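Local coordinates for protein pectinesterase (Sitophilus oryzae, PDB 4PMH) that probably demethylates plant pectin, hydrolysing galacturonosyl methyl esters to release methanol as a step in the digestion of plant cell walls, at residues Y215-I221 with I235-F241; V269-T275 with I314-D320. All coordinates share one frame; numbering follows the deposited sequence.

Contact 1. Residues Y215-I221 with I235-F241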
ATOM      1  N   TYR A 215       4.274   5.612   6.713  1.00 14.14           N
ATOM      2  CA  TYR A 215       5.519   6.135   6.198  1.00 15.32           C
ATOM      3  C   TYR A 215       6.368   4.971   5.724  1.00 14.74           C
ATOM      4  O   TYR A 215       6.836   4.148   6.544  1.00 14.75           O
ATOM      5  CB  TYR A 215       6.272   6.890   7.288  1.00 17.36           C
ATOM      6  CG  TYR A 215       7.289   7.910   6.808  1.00 20.27           C
ATOM      7  CD1 TYR A 215       7.887   7.835   5.563  1.00 21.93           C
ATOM      8  CD2 TYR A 215       7.664   8.953   7.638  1.00 24.05           C
ATOM      9  CE1 TYR A 215       8.811   8.785   5.142  1.00 22.65           C
ATOM     10  CE2 TYR A 215       8.595   9.898   7.231  1.00 27.06           C
ATOM     11  CZ  TYR A 215       9.165   9.798   5.973  1.00 25.69           C
ATOM     12  OH  TYR A 215      10.090  10.739   5.559  1.00 29.43           O
ATOM     13  N   TYR A 216       6.547   4.926   4.414  1.00 13.62           N
ATOM     14  CA  TYR A 216       7.356   3.944   3.716  1.00 13.27           C
ATOM     15  C   TYR A 216       8.695   4.555   3.331  1.00 13.08           C
ATOM     16  O   TYR A 216       8.739   5.535   2.646  1.00 12.58           O
ATOM     17  CB  TYR A 216       6.643   3.509   2.443  1.00 13.35           C
ATOM     18  CG  TYR A 216       5.352   2.801   2.721  1.00 13.95           C
ATOM     19  CD1 TYR A 216       4.204   3.504   3.103  1.00 14.48           C
ATOM     20  CD2 TYR A 216       5.279   1.420   2.635  1.00 14.42           C
ATOM     21  CE1 TYR A 216       3.012   2.830   3.384  1.00 15.09           C
ATOM     22  CE2 TYR A 216       4.115   0.750   2.906  1.00 14.82           C
ATOM     23  CZ  TYR A 216       2.986   1.453   3.286  1.00 15.09           C
ATOM     24  OH  TYR A 216       1.847   0.741   3.553  1.00 16.51           O
ATOM     25  N   THR A 217       9.783   3.941   3.767  1.00 13.64           N
ATOM     26  CA  THR A 217      11.125   4.375   3.429  1.00 14.07           C
ATOM     27  C   THR A 217      11.926   3.199   2.918  1.00 14.16           C
ATOM     28  O   THR A 217      11.804   2.090   3.443  1.00 13.63           O
ATOM     29  CB  THR A 217      11.851   4.963   4.657  1.00 14.41           C
ATOM     30  OG1 THR A 217      11.616   4.131   5.792  1.00 15.17           O
ATOM     31  CG2 THR A 217      11.331   6.338   4.953  1.00 14.72           C
ATOM     32  N   ASN A 218      12.734   3.448   1.888  1.00 14.07           N
ATOM     33  CA  ASN A 218      13.643   2.462   1.345  1.00 14.86           C
ATOM     34  C   ASN A 218      12.985   1.132   1.055  1.00 13.63           C
ATOM     35  O   ASN A 218      13.524   0.103   1.345  1.00 13.19           O
ATOM     36  CB  ASN A 218      14.837   2.299   2.275  1.00 17.12           C
ATOM     37  CG  ASN A 218      15.540   3.614   2.529  1.00 20.30           C
ATOM     38  OD1 ASN A 218      15.044   4.472   3.259  1.00 24.42           O
ATOM     39  ND2 ASN A 218      16.675   3.798   1.896  1.00 23.91           N
ATOM     40  N   THR A 219      11.820   1.184   0.434  1.00 13.29           N
ATOM     41  CA  THR A 219      10.991   0.017   0.269  1.00 13.29           C
ATOM     42  C   THR A 219      10.654  -0.208  -1.215  1.00 13.72           C
ATOM     43  O   THR A 219      10.427   0.748  -1.987  1.00 14.38           O
ATOM     44  CB  THR A 219       9.757   0.152   1.188  1.00 13.02           C
ATOM     45  OG1 THR A 219      10.181  -0.026   2.550  1.00 12.52           O
ATOM     46  CG2 THR A 219       8.660  -0.874   0.855  1.00 12.83           C
ATOM     47  N   TYR A 220      10.651  -1.490  -1.580  1.00 13.37           N
ATOM     48  CA  TYR A 220      10.433  -1.988  -2.928  1.00 13.54           C
ATOM     49  C   TYR A 220       9.032  -2.611  -3.011  1.00 13.11           C
ATOM     50  O   TYR A 220       8.683  -3.499  -2.222  1.00 12.90           O
ATOM     51  CB  TYR A 220      11.483  -3.072  -3.264  1.00 14.03           C
ATOM     52  CG  TYR A 220      11.268  -3.753  -4.601  1.00 14.54           C
ATOM     53  CD1 TYR A 220      11.758  -3.185  -5.784  1.00 15.13           C
ATOM     54  CD2 TYR A 220      10.557  -4.952  -4.695  1.00 14.82           C
ATOM     55  CE1 TYR A 220      11.566  -3.806  -7.010  1.00 14.85           C
ATOM     56  CE2 TYR A 220      10.349  -5.575  -5.929  1.00 15.00           C
ATOM     57  CZ  TYR A 220      10.854  -5.003  -7.076  1.00 14.40           C
ATOM     58  OH  TYR A 220      10.631  -5.599  -8.296  1.00 14.17           O
ATOM     59  N   ILE A 221       8.247  -2.159  -3.977  1.00 12.67           N
ATOM     60  CA  ILE A 221       6.876  -2.564  -4.104  1.00 13.05           C
ATOM     61  C   ILE A 221       6.596  -2.923  -5.565  1.00 13.43           C
ATOM     62  O   ILE A 221       6.838  -2.101  -6.459  1.00 13.04           O
ATOM     63  CB  ILE A 221       5.905  -1.426  -3.658  1.00 12.68           C
ATOM     64  CG1 ILE A 221       6.286  -0.891  -2.277  1.00 12.67           C
ATOM     65  CG2 ILE A 221       4.458  -1.910  -3.671  1.00 12.84           C
ATOM     66  CD1 ILE A 221       5.616   0.405  -1.915  1.00 13.07           C
ATOM     67  N   ILE A 235       3.057   8.218   2.918  1.00 13.68           N
ATOM     68  CA  ILE A 235       4.259   8.831   2.380  1.00 13.76           C
ATOM     69  C   ILE A 235       5.218   7.731   1.944  1.00 13.55           C
ATOM     70  O   ILE A 235       5.468   6.784   2.702  1.00 13.42           O
ATOM     71  CB  ILE A 235       4.940   9.700   3.453  1.00 14.65           C
ATOM     72  CG1 ILE A 235       4.013  10.850   3.827  1.00 15.81           C
ATOM     73  CG2 ILE A 235       6.302  10.188   2.997  1.00 14.42           C
ATOM     74  CD1 ILE A 235       4.322  11.466   5.177  1.00 16.64           C
ATOM     75  N   PHE A 236       5.742   7.848   0.727  1.00 12.81           N
ATOM     76  CA  PHE A 236       6.692   6.888   0.176  1.00 13.04           C
ATOM     77  C   PHE A 236       7.939   7.661  -0.183  1.00 13.21           C
ATOM     78  O   PHE A 236       7.934   8.408  -1.158  1.00 13.80           O
ATOM     79  CB  PHE A 236       6.133   6.240  -1.083  1.00 13.12           C
ATOM     80  CG  PHE A 236       4.895   5.442  -0.851  1.00 13.83           C
ATOM     81  CD1 PHE A 236       4.971   4.082  -0.545  1.00 14.09           C
ATOM     82  CD2 PHE A 236       3.642   6.038  -0.931  1.00 14.09           C
ATOM     83  CE1 PHE A 236       3.821   3.345  -0.334  1.00 14.64           C
ATOM     84  CE2 PHE A 236       2.489   5.298  -0.713  1.00 14.12           C
ATOM     85  CZ  PHE A 236       2.580   3.950  -0.421  1.00 14.63           C
ATOM     86  N   GLU A 237       8.989   7.522   0.622  1.00 13.10           N
ATOM     87  CA  GLU A 237      10.229   8.273   0.408  1.00 13.98           C
ATOM     88  C   GLU A 237      11.360   7.290   0.102  1.00 13.65           C
ATOM     89  O   GLU A 237      11.577   6.328   0.865  1.00 12.89           O
ATOM     90  CB  GLU A 237      10.565   9.139   1.642  1.00 15.05           C
ATOM     91  CG  GLU A 237      11.878   9.869   1.517  1.00 17.16           C
ATOM     92  CD  GLU A 237      12.195  10.799   2.682  1.00 20.61           C
ATOM     93  OE1 GLU A 237      11.518  10.755   3.732  1.00 21.85           O
ATOM     94  OE2 GLU A 237      13.159  11.590   2.537  1.00 25.07           O
ATOM     95  N   SER A 238      12.069   7.530  -1.004  1.00 12.88           N
ATOM     96  CA  SER A 238      13.169   6.663  -1.449  1.00 13.05           C
ATOM     97  C   SER A 238      12.703   5.226  -1.659  1.00 12.24           C
ATOM     98  O   SER A 238      13.349   4.288  -1.249  1.00 12.49           O
ATOM     99  CB  SER A 238      14.366   6.717  -0.507  1.00 13.58           C
ATOM    100  OG  SER A 238      14.756   8.079  -0.334  1.00 15.96           O
ATOM    101  N   CYS A 239      11.571   5.088  -2.312  1.00 12.58           N
ATOM    102  CA  CYS A 239      10.979   3.785  -2.562  1.00 12.50           C
ATOM    103  C   CYS A 239      11.096   3.472  -4.036  1.00 12.86           C
ATOM    104  O   CYS A 239      11.393   4.353  -4.827  1.00 12.61           O
ATOM    105  CB  CYS A 239       9.510   3.790  -2.140  1.00 13.00           C
ATOM    106  SG  CYS A 239       9.238   3.724  -0.358  1.00 12.97           S
ATOM    107  N   THR A 240      10.891   2.202  -4.394  1.00 12.90           N
ATOM    108  CA  THR A 240      10.871   1.788  -5.780  1.00 13.46           C
ATOM    109  C   THR A 240       9.568   1.063  -6.045  1.00 13.26           C
ATOM    110  O   THR A 240       9.206   0.164  -5.281  1.00 13.77           O
ATOM    111  CB  THR A 240      12.064   0.865  -6.128  1.00 13.51           C
ATOM    112  OG1 THR A 240      13.293   1.589  -5.973  1.00 13.86           O
ATOM    113  CG2 THR A 240      11.989   0.371  -7.561  1.00 13.98           C
ATOM    114  N   PHE A 241       8.883   1.458  -7.115  1.00 13.19           N
ATOM    115  CA  PHE A 241       7.634   0.838  -7.539  1.00 13.58           C
ATOM    116  C   PHE A 241       7.888   0.166  -8.887  1.00 14.29           C
ATOM    117  O   PHE A 241       8.295   0.843  -9.856  1.00 14.19           O
ATOM    118  CB  PHE A 241       6.525   1.892  -7.690  1.00 13.47           C
ATOM    119  CG  PHE A 241       6.250   2.681  -6.436  1.00 12.97           C
ATOM    120  CD1 PHE A 241       6.991   3.816  -6.143  1.00 13.26           C
ATOM    121  CD2 PHE A 241       5.254   2.287  -5.548  1.00 12.77           C
ATOM    122  CE1 PHE A 241       6.748   4.541  -4.977  1.00 13.10           C
ATOM    123  CE2 PHE A 241       5.016   2.991  -4.381  1.00 12.99           C
ATOM    124  CZ  PHE A 241       5.772   4.127  -4.090  1.00 12.97           C
TER
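Tyr215-Thr217 and Ile235-Glu237 run side by side as parallel strands, their short axes 4.7 Å apart and 13° from parallel. Tyr216 N donates to Ile235 O, and Tyr216 O accepts from Glu237 N at 2.8 Å. Both chains then bend at the same level, where Asn218 and Ser238 each adopt a left-handed backbone conformation, and pairing resumes with Thr240 N on Thr219 O and Ile221 N on Thr240 O. Such matched corners between successive rungs mark the right-handed parallel beta-helix of pectin methylesterases.

On the face carrying Tyr216, Phe236, Ile221 and Phe241, the Tyr216 ring forms an offset stack with that of Phe236, centroids 4.5 Å apart and planes at 22°, with Phe236 CE1 lying over the tyrosine face near its rim. Both CG atoms stand anti to their own carbonyl carbons, which sends the two rings the same way. With an alanine in place of this tyrosine the stacked ring is gone, which would probably open a gap beside Phe236 and let its ring turn more easily. Ile221 CD1 reaches Phe241 CE2 at 3.6 Å and also touches Phe236 CE1, joining the packing on both sides of the bend; Leu202 of strand 202-204 packs on Tyr216, Ile221 and Phe236. At the corner, Cys239 SG sits 3.8 Å from Tyr216 CB.

On the face of Tyr215, Ile235 and Glu237, Ile235 CG2 packs 3.6 Å from Tyr215 CE1. Tyr215 OH donates to Glu237 OE1, though the modelled 2.3 Å is too short to be taken at face value. Ring and carboxylate are nearly coplanar, with OE1 at the ring edge. Against the aromatic and aliphatic packing of the Tyr216 face, this partly exposed pair is polar, and the phenol hydroxyl would probably help to stabilise the carboxylate's negative charge.

Contact 2. Residues V269-T275 with I314-D320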
ATOM      1  N   VAL A 269       4.466  10.495  -3.004  1.00 11.78           N
ATOM      2  CA  VAL A 269       5.613   9.759  -3.520  1.00 11.86           C
ATOM      3  C   VAL A 269       6.745  10.764  -3.770  1.00 12.49           C
ATOM      4  O   VAL A 269       6.599  11.666  -4.606  1.00 12.61           O
ATOM      5  CB  VAL A 269       5.233   9.033  -4.813  1.00 11.76           C
ATOM      6  CG1 VAL A 269       6.448   8.366  -5.411  1.00 11.87           C
ATOM      7  CG2 VAL A 269       4.113   8.017  -4.562  1.00 11.66           C
ATOM      8  N   TYR A 270       7.854  10.607  -3.039  1.00 12.53           N
ATOM      9  CA  TYR A 270       8.941  11.591  -2.988  1.00 12.75           C
ATOM     10  C   TYR A 270      10.328  10.926  -3.060  1.00 12.93           C
ATOM     11  O   TYR A 270      10.591   9.966  -2.352  1.00 12.25           O
ATOM     12  CB  TYR A 270       8.819  12.358  -1.688  1.00 13.18           C
ATOM     13  CG  TYR A 270       9.872  13.398  -1.403  1.00 13.24           C
ATOM     14  CD1 TYR A 270      10.036  14.490  -2.232  1.00 13.79           C
ATOM     15  CD2 TYR A 270      10.632  13.339  -0.239  1.00 13.80           C
ATOM     16  CE1 TYR A 270      10.972  15.471  -1.953  1.00 14.46           C
ATOM     17  CE2 TYR A 270      11.571  14.323   0.051  1.00 14.78           C
ATOM     18  CZ  TYR A 270      11.738  15.383  -0.815  1.00 15.28           C
ATOM     19  OH  TYR A 270      12.678  16.353  -0.545  1.00 17.81           O
ATOM     20  N   LYS A 271      11.205  11.449  -3.926  1.00 12.83           N
ATOM     21  CA  LYS A 271      12.542  10.926  -4.139  1.00 13.22           C
ATOM     22  C   LYS A 271      12.497   9.414  -4.376  1.00 12.51           C
ATOM     23  O   LYS A 271      13.326   8.676  -3.873  1.00 12.75           O
ATOM     24  CB  LYS A 271      13.444  11.246  -2.953  1.00 14.40           C
ATOM     25  CG  LYS A 271      13.533  12.717  -2.606  1.00 15.78           C
ATOM     26  CD  LYS A 271      14.265  13.485  -3.681  1.00 18.63           C
ATOM     27  CE  LYS A 271      14.852  14.769  -3.125  1.00 20.44           C
ATOM     28  NZ  LYS A 271      15.192  15.716  -4.210  1.00 23.13           N
ATOM     29  N   SER A 272      11.530   8.975  -5.157  1.00 12.27           N
ATOM     30  CA  SER A 272      11.320   7.554  -5.421  1.00 12.30           C
ATOM     31  C   SER A 272      11.550   7.237  -6.910  1.00 12.94           C
ATOM     32  O   SER A 272      11.873   8.136  -7.709  1.00 12.27           O
ATOM     33  CB  SER A 272       9.906   7.162  -4.957  1.00 12.61           C
ATOM     34  OG  SER A 272       9.846   7.095  -3.513  1.00 12.82           O
ATOM     35  N   THR A 273      11.429   5.955  -7.264  1.00 12.57           N
ATOM     36  CA  THR A 273      11.594   5.502  -8.613  1.00 13.20           C
ATOM     37  C   THR A 273      10.370   4.706  -9.012  1.00 13.26           C
ATOM     38  O   THR A 273       9.895   3.838  -8.261  1.00 12.81           O
ATOM     39  CB  THR A 273      12.835   4.605  -8.716  1.00 13.81           C
ATOM     40  OG1 THR A 273      14.008   5.380  -8.391  1.00 14.08           O
ATOM     41  CG2 THR A 273      12.988   4.017 -10.114  1.00 14.27           C
ATOM     42  N   ILE A 274       9.848   5.017 -10.186  1.00 13.57           N
ATOM     43  CA  ILE A 274       8.756   4.262 -10.767  1.00 14.27           C
ATOM     44  C   ILE A 274       9.238   3.600 -12.067  1.00 14.70           C
ATOM     45  O   ILE A 274       9.568   4.264 -13.050  1.00 14.62           O
ATOM     46  CB  ILE A 274       7.548   5.172 -11.050  1.00 14.63           C
ATOM     47  CG1 ILE A 274       7.042   5.788  -9.739  1.00 14.89           C
ATOM     48  CG2 ILE A 274       6.489   4.386 -11.777  1.00 14.98           C
ATOM     49  CD1 ILE A 274       5.914   6.778  -9.898  1.00 15.37           C
ATOM     50  N   THR A 275       9.248   2.277 -12.075  1.00 15.16           N
ATOM     51  CA  THR A 275       9.871   1.545 -13.156  1.00 15.91           C
ATOM     52  C   THR A 275       9.143   0.223 -13.370  1.00 16.43           C
ATOM     53  O   THR A 275       8.046   0.000 -12.835  1.00 15.77           O
ATOM     54  CB  THR A 275      11.369   1.336 -12.832  1.00 16.07           C
ATOM     55  OG1 THR A 275      12.050   0.847 -13.985  1.00 16.66           O
ATOM     56  CG2 THR A 275      11.563   0.376 -11.673  1.00 16.07           C
ATOM     57  N   ILE A 314       3.186  12.896  -6.992  1.00 11.45           N
ATOM     58  CA  ILE A 314       4.514  12.334  -7.253  1.00 11.63           C
ATOM     59  C   ILE A 314       5.463  13.495  -7.460  1.00 11.96           C
ATOM     60  O   ILE A 314       5.324  14.250  -8.420  1.00 11.98           O
ATOM     61  CB  ILE A 314       4.517  11.412  -8.463  1.00 11.78           C
ATOM     62  CG1 ILE A 314       3.573  10.236  -8.219  1.00 12.23           C
ATOM     63  CG2 ILE A 314       5.926  10.894  -8.735  1.00 11.96           C
ATOM     64  CD1 ILE A 314       3.210   9.464  -9.463  1.00 12.31           C
ATOM     65  N   LYS A 315       6.395  13.654  -6.527  1.00 12.86           N
ATOM     66  CA  LYS A 315       7.298  14.809  -6.477  1.00 13.27           C
ATOM     67  C   LYS A 315       8.772  14.392  -6.484  1.00 13.77           C
ATOM     68  O   LYS A 315       9.162  13.504  -5.726  1.00 12.48           O
ATOM     69  CB  LYS A 315       7.039  15.571  -5.181  1.00 14.42           C
ATOM     70  CG  LYS A 315       7.945  16.768  -4.936  1.00 14.83           C
ATOM     71  CD  LYS A 315       7.317  17.652  -3.869  1.00 16.32           C
ATOM     72  CE  LYS A 315       8.185  18.857  -3.522  1.00 16.63           C
ATOM     73  NZ  LYS A 315       7.561  19.640  -2.426  1.00 16.65           N
ATOM     74  N   GLU A 316       9.589  15.049  -7.318  1.00 13.71           N
ATOM     75  CA  GLU A 316      11.044  14.834  -7.332  1.00 14.97           C
ATOM     76  C   GLU A 316      11.424  13.360  -7.376  1.00 14.10           C
ATOM     77  O   GLU A 316      12.314  12.891  -6.683  1.00 13.97           O
ATOM     78  CB  GLU A 316      11.691  15.631  -6.187  1.00 16.52           C
ATOM     79  CG  GLU A 316      11.421  17.109  -6.431  1.00 18.52           C
ATOM     80  CD  GLU A 316      11.962  18.054  -5.394  1.00 20.15           C
ATOM     81  OE1 GLU A 316      12.599  17.579  -4.448  1.00 22.94           O
ATOM     82  OE2 GLU A 316      11.754  19.280  -5.558  1.00 22.58           O
ATOM     83  N   SER A 317      10.704  12.636  -8.222  1.00 13.61           N
ATOM     84  CA  SER A 317      10.917  11.225  -8.401  1.00 13.34           C
ATOM     85  C   SER A 317      11.368  10.927  -9.837  1.00 14.36           C
ATOM     86  O   SER A 317      11.199  11.746 -10.751  1.00 13.58           O
ATOM     87  CB  SER A 317       9.645  10.464  -8.062  1.00 12.85           C
ATOM     88  OG  SER A 317       9.390  10.521  -6.670  1.00 12.75           O
ATOM     89  N   THR A 318      11.949   9.748  -9.998  1.00 14.06           N
ATOM     90  CA  THR A 318      12.350   9.239 -11.286  1.00 16.08           C
ATOM     91  C   THR A 318      11.222   8.380 -11.867  1.00 15.51           C
ATOM     92  O   THR A 318      10.782   7.425 -11.244  1.00 15.07           O
ATOM     93  CB  THR A 318      13.625   8.394 -11.131  1.00 16.86           C
ATOM     94  OG1 THR A 318      14.705   9.237 -10.678  1.00 19.15           O
ATOM     95  CG2 THR A 318      14.002   7.738 -12.443  1.00 17.66           C
ATOM     96  N   ILE A 319      10.748   8.723 -13.049  1.00 15.58           N
ATOM     97  CA  ILE A 319       9.698   7.947 -13.703  1.00 15.62           C
ATOM     98  C   ILE A 319      10.297   7.384 -14.984  1.00 15.79           C
ATOM     99  O   ILE A 319      10.708   8.151 -15.862  1.00 14.82           O
ATOM    100  CB  ILE A 319       8.471   8.806 -14.012  1.00 16.34           C
ATOM    101  CG1 ILE A 319       7.966   9.492 -12.725  1.00 17.57           C
ATOM    102  CG2 ILE A 319       7.373   7.966 -14.637  1.00 16.48           C
ATOM    103  CD1 ILE A 319       6.750  10.379 -12.921  1.00 17.92           C
ATOM    104  N   ASP A 320      10.374   6.061 -15.108  1.00 14.74           N
ATOM    105  CA  ASP A 320      10.997   5.495 -16.308  1.00 15.02           C
ATOM    106  C   ASP A 320      10.003   5.491 -17.459  1.00 15.75           C
ATOM    107  O   ASP A 320       8.824   5.753 -17.271  1.00 15.47           O
ATOM    108  CB  ASP A 320      11.615   4.121 -16.045  1.00 14.92           C
ATOM    109  CG  ASP A 320      12.878   4.200 -15.190  1.00 14.94           C
ATOM    110  OD1 ASP A 320      13.554   5.240 -15.153  1.00 15.58           O
ATOM    111  OD2 ASP A 320      13.216   3.233 -14.506  1.00 16.04           O
TER
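Ser317 OG accepts a hydrogen bond from Ser272 N at 3.0 Å and donates to Lys315 O of its own chain, the latter from above the carbonyl plane. One hydroxyl thus links the two chains at their bend and braces its own turn; its place follows from chi1 of -70°, which sets OG beside the backbone N. Next to it, Lys271 NZ makes a salt bridge with Glu316 OE1 at 3.2 Å, meeting it from above the carboxylate plane. Lys271 CG lies over the centre of the Tyr270 ring, and the bend beyond it at chi2 (-69°) turns the chain on toward Glu316, whose OE1 lies at that ring's edge, 3.6 Å from Tyr270 CE1. At the far end Thr275 OG1 donates to Asp320 OD2 at 2.7 Å, on the anti lone pair of that oxygen.

Backbone pairing flanks the bend on both sides: Lys315 N on Val269 O before it, then Thr318 N on Ser272 O, Ile274 N on Thr318 O and Asp320 N on Ile274 O. These are neighbouring rungs of the parallel beta-helix, stacked in register through a shared corner. Toward the interior, Ile274 CD1 and Ile314 CD1 meet tip to tip at 3.8 Å, and Val269 CB packs on Ile314 CG1.

Farther out, Leu288 of strand 286-290 packs against Ile274, Ile314 and Ile319. Asn360 and Asn361, just after strand 355-359, bind Glu316 OE2, Ser317 N and Ile314 O, while Lys315 NZ bonds Phe21 O in the N-terminal region.

In the fold
The two contacts come in series along the chain, contact 1 closing before contact 2 opens, and their centres lie about 10 Å apart. Their four segments are consecutive rungs of one beta-helix, running through the same two parallel sheets. The middle rungs touch directly, Phe241 N and O probably bonding to Thr273 O and Thr275 N, while Ser272 OG bonds Cys239 N. The side chain of Ile221 is about 10 Å from that of Asp200 and about 11 Å from that of Asp226, the probable proton donor and nucleophile; that of Ile314 is about 12 Å from that of Arg290, a probable substrate-binding residue. This continuous stack thus probably forms part of the helix body that carries the active site.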